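Local coordinates for eukaryotic translation initiation factor 2A (Schizosaccharomyces pombe, PDB 3WJ9), which probably acts early in the translation of a few specific mRNAs, directing codon-dependent binding of methionyl-tRNAi to 40S ribosomal subunits, with its beta-propeller part present here, at residues A[383-386]-A[392-395]; A[4-9]-A[15-20]. All coordinates share one frame; numbering follows the deposited sequence.

Contact 1: residues A[383-386]-A[392-395]; sequences IKIW and PMFY
I385 spreads its two branches over consecutive residues of the facing strand: CD1 meets CD2 of the F394 ring obliquely at 3.5 Å, while I385 CG2 lies 3.5 Å from CG of M393, a selenomethionine. One residue opposed by two is the mark of a classic beta bulge, and it sits here in the hairpin of strands 382-387 and 392-397, the last two of a four-stranded antiparallel propeller blade within WD repeat 4. The local strand axes run at 167° to each other, so the hairpin stays antiparallel through the bulge. The two backbone bonds between 383-386 and 392-395 are unequal. M393 N gives a sound bond to I385 O, 2.9 Å long and 165° at the hydrogen, whereas the bond from I385 N to F394 O is weak at 3.4 Å.

M393 crosses I385 at about a right angle. Its chain bends at the selenium and carries the terminal CE to 3.4 Å from W386 O, so the side chain runs along the backbone of the neighbouring strand as well as over I385. Beside F394, Y24 stacks on the ring.

K384, W386, P392 and Y395 lie on the opposite face of the sheet from I385 and F394. K384 has CG anti to its N (chi1 -175°) and an extended chain, which lays it side by side with P392, both pointing the same way; CE comes within 3.7 Å of P392 CB. The same CE also lies over one face of the W386 indole, toward its rim, while W386 NE1 is hydrogen-bonded to T370 OG1 on strand 367-372, which flanks 382-387 on its other side. Farther along, the Y395 ring reaches K384 CD obliquely through CD1, and the Y395 backbone adds a CA-H...O contact of 3.2 Å from its CA to I383 O.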
loop_
_atom_site.group_PDB
_atom_site.type_symbol
_atom_site.label_atom_id
_atom_site.label_comp_id
_atom_site.label_asym_id
_atom_site.label_seq_id
_atom_site.Cartn_x
_atom_site.Cartn_y
_atom_site.Cartn_z
ATOM N N ILE A 383 10.312 10.021 15.706
ATOM C CA ILE A 383 9.615 10.665 14.597
ATOM C C ILE A 383 10.323 11.967 14.241
ATOM O O ILE A 383 10.697 12.735 15.128
ATOM C CB ILE A 383 8.138 10.979 14.931
ATOM C CG1 ILE A 383 7.349 9.699 15.187
ATOM C CG2 ILE A 383 7.484 11.758 13.798
ATOM C CD1 ILE A 383 5.893 9.947 15.530
ATOM N N LYS A 384 10.512 12.216 12.950
ATOM C CA LYS A 384 11.073 13.485 12.503
ATOM C C LYS A 384 10.396 13.960 11.220
ATOM O O LYS A 384 10.343 13.230 10.231
ATOM C CB LYS A 384 12.583 13.366 12.292
ATOM C CG LYS A 384 13.262 14.676 11.945
ATOM C CD LYS A 384 14.757 14.591 12.181
ATOM C CE LYS A 384 15.450 15.891 11.828
ATOM N NZ LYS A 384 16.929 15.770 11.938
ATOM N N ILE A 385 9.873 15.182 11.250
ATOM C CA ILE A 385 9.264 15.790 10.070
ATOM C C ILE A 385 10.227 16.811 9.468
ATOM O O ILE A 385 10.755 17.667 10.177
ATOM C CB ILE A 385 7.913 16.475 10.397
ATOM C CG1 ILE A 385 6.848 15.437 10.762
ATOM C CG2 ILE A 385 7.426 17.294 9.217
ATOM C CD1 ILE A 385 6.818 15.055 12.225
ATOM N N TRP A 386 10.459 16.713 8.162
ATOM C CA TRP A 386 11.429 17.566 7.479
ATOM C C TRP A 386 10.755 18.469 6.462
ATOM O O TRP A 386 9.724 18.108 5.897
ATOM C CB TRP A 386 12.488 16.731 6.748
ATOM C CG TRP A 386 13.034 15.550 7.490
ATOM C CD1 TRP A 386 12.355 14.426 7.864
ATOM C CD2 TRP A 386 14.391 15.353 7.902
ATOM N NE1 TRP A 386 13.199 13.555 8.506
ATOM C CE2 TRP A 386 14.457 14.099 8.541
ATOM C CE3 TRP A 386 15.556 16.120 7.805
ATOM C CZ2 TRP A 386 15.639 13.593 9.074
ATOM C CZ3 TRP A 386 16.727 15.618 8.340
ATOM C CH2 TRP A 386 16.760 14.367 8.965
ATOM N N PRO A 392 14.570 20.734 9.438
ATOM C CA PRO A 392 13.637 19.978 10.274
ATOM C C PRO A 392 12.553 20.907 10.806
ATOM O O PRO A 392 12.728 22.122 10.734
ATOM C CB PRO A 392 14.526 19.448 11.400
ATOM C CG PRO A 392 15.604 20.477 11.519
ATOM C CD PRO A 392 15.860 20.963 10.115
HETATM N N MSE A 393 11.397 20.358 11.174
HETATM C CA MSE A 393 10.352 21.130 11.836
HETATM C C MSE A 393 9.857 20.465 13.095
HETATM O O MSE A 393 9.093 21.081 13.865
HETATM C CB MSE A 393 9.184 21.404 10.894
HETATM C CG MSE A 393 9.010 20.309 9.852
HETATM SE SE MSE A 393 7.452 20.759 8.737
HETATM C CE MSE A 393 8.396 21.024 7.032
ATOM N N PHE A 394 10.269 19.223 13.317
ATOM C CA PHE A 394 9.809 18.428 14.446
ATOM C C PHE A 394 10.733 17.252 14.720
ATOM O O PHE A 394 11.414 16.762 13.818
ATOM C CB PHE A 394 8.388 17.920 14.206
ATOM C CG PHE A 394 7.738 17.352 15.431
ATOM C CD1 PHE A 394 7.388 18.181 16.481
ATOM C CD2 PHE A 394 7.466 15.998 15.532
ATOM C CE1 PHE A 394 6.786 17.675 17.609
ATOM C CE2 PHE A 394 6.863 15.486 16.660
ATOM C CZ PHE A 394 6.522 16.329 17.698
ATOM N N TYR A 395 10.751 16.814 15.974
ATOM C CA TYR A 395 11.469 15.613 16.373
ATOM C C TYR A 395 10.977 15.156 17.733
ATOM O O TYR A 395 10.747 15.967 18.632
ATOM C CB TYR A 395 12.979 15.845 16.416
ATOM C CG TYR A 395 13.749 14.637 16.905
ATOM C CD1 TYR A 395 14.099 13.617 16.032
ATOM C CD2 TYR A 395 14.124 14.515 18.239
ATOM C CE1 TYR A 395 14.800 12.510 16.471
ATOM C CE2 TYR A 395 14.822 13.414 18.686
ATOM C CZ TYR A 395 15.159 12.415 17.800
ATOM O OH TYR A 395 15.858 11.316 18.245
#

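Contact 2: residues A[4-9]-A[15-20]; sequences KSQFAY and IGLVNA
The F7 ring takes V18 CB over one face, toward its rim: V18 CB is 3.8 Å from the ring centroid and 23° off the normal, a CH-pi contact. At the edge of that ring, near its plane, lies A20 CB. The Y9 ring covers backbone instead, with G16 N and I15 C over one face; V18 CG2 reaches Y9 CE1 obliquely at 3.5 Å. Both aromatic CG atoms lie between the backbone N and carbonyl carbon (chi1 63° and 73°), which swings the rings across onto the facing strand.

Two reciprocal pairs of backbone bonds hold the strands in register, one between F7 and V18 and the other between Y9 and G16. The shortest of the four runs from V18 N to F7 O, at 2.8 Å.

With A8 and L17, Q6 and N19 point to the other side of the sheet. Q6 NE2 bonds only weakly to N19 OD1; T62 O and Y42 OH hold the buried Q6 amide from outside the hairpin.

Strand 6-11 also bonds to strand 401-406, so this N-terminal hairpin completes a blade with the C-terminal strand, the "velcro" closure found in many beta-propellers.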
loop_
_atom_site.group_PDB
_atom_site.type_symbol
_atom_site.label_atom_id
_atom_site.label_comp_id
_atom_site.label_asym_id
_atom_site.label_seq_id
_atom_site.Cartn_x
_atom_site.Cartn_y
_atom_site.Cartn_z
ATOM N N LYS A 4 -4.487 21.678 8.077
ATOM C CA LYS A 4 -3.631 21.122 9.111
ATOM C C LYS A 4 -2.810 19.963 8.552
ATOM O O LYS A 4 -3.326 19.114 7.830
ATOM C CB LYS A 4 -4.480 20.665 10.299
ATOM C CG LYS A 4 -5.588 19.702 9.907
ATOM C CD LYS A 4 -6.466 19.312 11.083
ATOM C CE LYS A 4 -7.323 20.472 11.554
ATOM N NZ LYS A 4 -8.248 20.062 12.646
ATOM N N SER A 5 -1.521 19.933 8.872
ATOM C CA SER A 5 -0.662 18.846 8.412
ATOM C C SER A 5 -0.703 17.680 9.398
ATOM O O SER A 5 0.261 17.439 10.120
ATOM C CB SER A 5 0.778 19.335 8.224
ATOM O OG SER A 5 0.822 20.544 7.485
ATOM N N GLN A 6 -1.817 16.951 9.422
ATOM C CA GLN A 6 -2.033 15.925 10.441
ATOM C C GLN A 6 -1.365 14.598 10.102
ATOM O O GLN A 6 -1.345 14.169 8.949
ATOM C CB GLN A 6 -3.534 15.693 10.671
ATOM C CG GLN A 6 -3.838 14.705 11.805
ATOM C CD GLN A 6 -5.316 14.376 11.949
ATOM O OE1 GLN A 6 -5.683 13.247 12.277
ATOM N NE2 GLN A 6 -6.171 15.365 11.715
ATOM N N PHE A 7 -0.813 13.961 11.129
ATOM C CA PHE A 7 -0.319 12.595 11.031
ATOM C C PHE A 7 -0.767 11.818 12.264
ATOM O O PHE A 7 -1.201 12.410 13.250
ATOM C CB PHE A 7 1.205 12.568 10.894
ATOM C CG PHE A 7 1.935 13.130 12.083
ATOM C CD1 PHE A 7 2.265 14.473 12.134
ATOM C CD2 PHE A 7 2.306 12.313 13.139
ATOM C CE1 PHE A 7 2.939 14.997 13.221
ATOM C CE2 PHE A 7 2.980 12.830 14.230
ATOM C CZ PHE A 7 3.299 14.175 14.269
ATOM N N ALA A 8 -0.667 10.495 12.206
ATOM C CA ALA A 8 -1.015 9.658 13.347
ATOM C C ALA A 8 0.225 8.985 13.910
ATOM O O ALA A 8 1.226 8.839 13.214
ATOM C CB ALA A 8 -2.044 8.617 12.950
ATOM N N TYR A 9 0.158 8.580 15.172
ATOM C CA TYR A 9 1.255 7.845 15.786
ATOM C C TYR A 9 0.716 6.794 16.742
ATOM O O TYR A 9 -0.337 6.975 17.350
ATOM C CB TYR A 9 2.208 8.790 16.526
ATOM C CG TYR A 9 1.656 9.336 17.826
ATOM C CD1 TYR A 9 0.890 10.491 17.846
ATOM C CD2 TYR A 9 1.909 8.697 19.036
ATOM C CE1 TYR A 9 0.385 10.993 19.030
ATOM C CE2 TYR A 9 1.407 9.191 20.224
ATOM C CZ TYR A 9 0.647 10.340 20.216
ATOM O OH TYR A 9 0.146 10.836 21.398
ATOM N N ILE A 15 -1.162 6.444 21.812
ATOM C CA ILE A 15 -1.629 6.524 20.437
ATOM C C ILE A 15 -2.462 7.787 20.248
ATOM O O ILE A 15 -3.326 8.103 21.065
ATOM C CB ILE A 15 -2.454 5.280 20.039
ATOM C CG1 ILE A 15 -3.017 5.452 18.628
ATOM C CG2 ILE A 15 -3.567 5.017 21.048
ATOM C CD1 ILE A 15 -3.848 4.292 18.163
ATOM N N GLY A 16 -2.189 8.520 19.176
ATOM C CA GLY A 16 -2.904 9.754 18.932
ATOM C C GLY A 16 -2.743 10.332 17.544
ATOM O O GLY A 16 -1.927 9.874 16.745
ATOM N N LEU A 17 -3.550 11.347 17.261
ATOM C CA LEU A 17 -3.437 12.101 16.025
ATOM C C LEU A 17 -2.794 13.442 16.360
ATOM O O LEU A 17 -2.999 13.974 17.447
ATOM C CB LEU A 17 -4.811 12.273 15.370
ATOM C CG LEU A 17 -5.671 11.000 15.363
ATOM C CD1 LEU A 17 -7.006 11.218 14.661
ATOM C CD2 LEU A 17 -4.917 9.838 14.735
ATOM N N VAL A 18 -1.991 13.973 15.445
ATOM C CA VAL A 18 -1.238 15.193 15.718
ATOM C C VAL A 18 -1.371 16.201 14.585
ATOM O O VAL A 18 -0.942 15.939 13.462
ATOM C CB VAL A 18 0.262 14.890 15.945
ATOM C CG1 VAL A 18 1.039 16.172 16.163
ATOM C CG2 VAL A 18 0.454 13.950 17.122
ATOM N N ASN A 19 -1.968 17.353 14.878
ATOM C CA ASN A 19 -2.069 18.423 13.895
ATOM C C ASN A 19 -0.814 19.292 13.927
ATOM O O ASN A 19 -0.668 20.155 14.794
ATOM C CB ASN A 19 -3.322 19.267 14.144
ATOM C CG ASN A 19 -4.603 18.508 13.848
ATOM O OD1 ASN A 19 -4.637 17.648 12.970
ATOM N ND2 ASN A 19 -5.664 18.827 14.580
ATOM N N ALA A 20 0.090 19.053 12.979
ATOM C CA ALA A 20 1.395 19.710 12.959
ATOM C C ALA A 20 1.285 21.216 12.742
ATOM O O ALA A 20 2.175 21.972 13.133
ATOM C CB ALA A 20 2.278 19.089 11.888
#

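Overall arrangement
Contacts 1 and 2 are both antiparallel hairpins, but in adjacent blades of the propeller: 383-386/392-395 in the WD 4 blade, 4-9/15-20 in the blade built from both chain ends. Their centres are 13 Å apart and their apolar faces meet, I385 CD1 lying 4.0 Å from F7 CE1 and I383 CD1 4.0 Å from Y9 CB. Contact 1 is the more superficial, with P392 and Y395 exposed, and its pairing is irregular, with a bulge and one weak bond of its two. In contact 2 seven of the twelve residues are buried and the rest partly exposed, with regular pairing; its A8 and L17 side packs against the following blade, on F49 and Y42.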